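Local coordinates for hypothetical protein (Nostoc punctiforme, PDB 2INB), which belongs to the XisH family, whose members act with XisF and XisI in site-specific recombination of nitrogen-fixation genes in cyanobacteria, at the interface of chains A and B. Residues are numbered along the deposited sequence; one frame, centred on the assembly and turned at random. Chains: chain A/B, hypothetical protein.

The interface of chains A and B. Residues chain A 32, 35, 37, 82-83, 86; chain B 70, 73-74, 113, 117.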
loop_
_atom_site.group_PDB
_atom_site.type_symbol
_atom_site.label_atom_id
_atom_site.label_comp_id
_atom_site.label_asym_id
_atom_site.label_seq_id
_atom_site.Cartn_x
_atom_site.Cartn_y
_atom_site.Cartn_z
ATOM N N VAL A 32 4.977 -1.020 -16.850
ATOM C CA VAL A 32 5.003 0.377 -17.180
ATOM C C VAL A 32 6.165 1.005 -16.448
ATOM O O VAL A 32 6.608 0.514 -15.399
ATOM C CB VAL A 32 3.669 1.071 -16.807
ATOM C CG1 VAL A 32 3.477 1.092 -15.302
ATOM C CG2 VAL A 32 3.597 2.475 -17.412
ATOM N N VAL A 35 8.999 -1.025 -14.718
ATOM C CA VAL A 35 8.618 -2.046 -13.735
ATOM C C VAL A 35 7.599 -3.022 -14.303
ATOM O O VAL A 35 6.638 -2.601 -14.923
ATOM C CB VAL A 35 7.999 -1.333 -12.484
ATOM C CG1 VAL A 35 7.479 -2.342 -11.484
ATOM C CG2 VAL A 35 9.032 -0.394 -11.841
ATOM N N LEU A 37 4.662 -5.226 -13.094
ATOM C CA LEU A 37 3.791 -5.377 -11.956
ATOM C C LEU A 37 3.173 -6.781 -11.983
ATOM O O LEU A 37 3.674 -7.668 -12.707
ATOM C CB LEU A 37 2.712 -4.306 -11.996
ATOM C CG LEU A 37 3.209 -2.894 -11.697
ATOM C CD1 LEU A 37 3.345 -2.058 -12.973
ATOM C CD2 LEU A 37 2.217 -2.208 -10.780
ATOM N N ASN A 82 -1.036 1.281 -6.838
ATOM C CA ASN A 82 -0.044 1.112 -7.899
ATOM C C ASN A 82 -0.643 0.484 -9.154
ATOM O O ASN A 82 -0.345 0.951 -10.275
ATOM C CB ASN A 82 1.136 0.314 -7.377
ATOM C CG ASN A 82 2.056 1.126 -6.508
ATOM O OD1 ASN A 82 2.169 2.336 -6.666
ATOM N ND2 ASN A 82 2.766 0.436 -5.599
ATOM N N TYR A 83 -1.480 -0.553 -8.986
ATOM C CA TYR A 83 -2.098 -1.142 -10.157
ATOM C C TYR A 83 -3.000 -0.116 -10.853
ATOM O O TYR A 83 -3.076 -0.090 -12.074
ATOM C CB TYR A 83 -2.893 -2.411 -9.806
ATOM C CG TYR A 83 -2.082 -3.567 -9.254
ATOM C CD1 TYR A 83 -0.787 -3.801 -9.663
ATOM C CD2 TYR A 83 -2.683 -4.469 -8.361
ATOM C CE1 TYR A 83 -0.041 -4.879 -9.145
ATOM C CE2 TYR A 83 -1.945 -5.551 -7.835
ATOM C CZ TYR A 83 -0.643 -5.747 -8.259
ATOM O OH TYR A 83 0.098 -6.817 -7.760
ATOM N N ALA A 86 -0.787 2.231 -12.879
ATOM C CA ALA A 86 -0.272 1.514 -14.050
ATOM C C ALA A 86 -1.352 1.359 -15.106
ATOM O O ALA A 86 -1.147 1.643 -16.275
ATOM C CB ALA A 86 0.266 0.162 -13.665
ATOM N N ILE B 70 9.552 -4.095 -6.303
ATOM C CA ILE B 70 8.164 -3.648 -6.546
ATOM C C ILE B 70 7.199 -4.208 -5.496
ATOM O O ILE B 70 6.293 -3.521 -5.010
ATOM C CB ILE B 70 7.711 -3.954 -7.991
ATOM C CG1 ILE B 70 6.329 -3.368 -8.255
ATOM C CG2 ILE B 70 7.726 -5.481 -8.291
ATOM C CD1 ILE B 70 6.216 -1.828 -8.005
ATOM N N PHE B 73 7.599 -2.305 -2.503
ATOM C CA PHE B 73 7.077 -0.948 -2.693
ATOM C C PHE B 73 5.564 -0.930 -2.465
ATOM O O PHE B 73 5.032 0.016 -1.884
ATOM C CB PHE B 73 7.439 -0.379 -4.056
ATOM C CG PHE B 73 6.942 1.021 -4.274
ATOM C CD1 PHE B 73 7.278 2.052 -3.412
ATOM C CD2 PHE B 73 6.157 1.300 -5.387
ATOM C CE1 PHE B 73 6.785 3.350 -3.673
ATOM C CE2 PHE B 73 5.676 2.601 -5.636
ATOM C CZ PHE B 73 6.032 3.604 -4.794
ATOM N N HIS B 74 4.854 -1.945 -2.926
ATOM C CA HIS B 74 3.421 -1.956 -2.693
ATOM C C HIS B 74 3.086 -1.850 -1.193
ATOM O O HIS B 74 2.254 -1.029 -0.772
ATOM C CB HIS B 74 2.761 -3.249 -3.169
ATOM C CG HIS B 74 2.838 -3.491 -4.630
ATOM N ND1 HIS B 74 2.554 -2.524 -5.561
ATOM C CD2 HIS B 74 3.078 -4.638 -5.320
ATOM C CE1 HIS B 74 2.670 -3.054 -6.774
ATOM N NE2 HIS B 74 2.999 -4.335 -6.653
ATOM N N PHE B 113 8.197 4.523 -13.067
ATOM C CA PHE B 113 6.959 4.174 -12.381
ATOM C C PHE B 113 6.985 4.537 -10.885
ATOM O O PHE B 113 6.124 5.282 -10.381
ATOM C CB PHE B 113 6.585 2.711 -12.603
ATOM C CG PHE B 113 5.330 2.317 -11.907
ATOM C CD1 PHE B 113 4.123 2.715 -12.407
ATOM C CD2 PHE B 113 5.367 1.617 -10.732
ATOM C CE1 PHE B 113 2.936 2.405 -11.707
ATOM C CE2 PHE B 113 4.203 1.302 -10.056
ATOM C CZ PHE B 113 2.992 1.647 -10.554
HETATM N N MSE B 117 4.702 7.308 -8.847
HETATM C CA MSE B 117 3.812 6.953 -7.727
HETATM C C MSE B 117 4.156 7.645 -6.391
HETATM O O MSE B 117 3.273 7.952 -5.599
HETATM C CB MSE B 117 3.717 5.419 -7.586
HETATM C CG MSE B 117 3.356 4.730 -8.908
HETATM SE SE MSE B 117 1.742 5.466 -9.747
HETATM C CE MSE B 117 0.510 5.266 -8.167
HETATM O O HOH W 1 3.068 -6.565 -8.452
#
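The ring of B:Phe113 enters chain A edge first: the backbone carbonyl oxygen O of A:Asn82 lies in the ring plane, 3.4 Å from CZ, while CG of the selenomethionine B:Met117, from its own chain, covers one face toward the rim. CG of B:Phe113 stands anti to the backbone N, a setting that carries the ring out from helix 112-120 to A:Val32, whose CG1 touches CD1 at 3.4 Å, and tip to tip to CD2 of A:Leu37. The imidazole of B:His74 has the backbone O of B:Ile70 over one face, offset toward the rim, and at its edge CB of A:Asn82 and a water. Its plane meets the ring of A:Tyr83 edge-to-face, 64° apart.

Both imidazole nitrogens are engaged. The side-chain amide ND2 of A:Asn82 donates to ND1 of B:His74 at 3.0 Å; the bond is nearly straight (172° at H), lying in the amide plane but tilted 18° from the ring plane. Because ND1 accepts here, the proton of a neutral imidazole would probably sit on NE2, which contacts water 1 at 2.9 Å; that water also meets the phenol OH of A:Tyr83. A phenylalanine in place of B:His74 would probably leave the A:Asn82 amide without its acceptor and the water without its imidazole partner.

Helix 69-88 of each chain contributes, A:Asn82 and B:His74 both lying on it, and two-fold symmetry repeats the patch with chains exchanged; whether this dimer is the biological one the structure alone does not show. Further along, CG1 of A:Val35 packs on CG1 of B:Ile70 at 3.6 Å, and the amide oxygen OD1 of A:Asn82 lies 3.5 Å from CG of B:Met117.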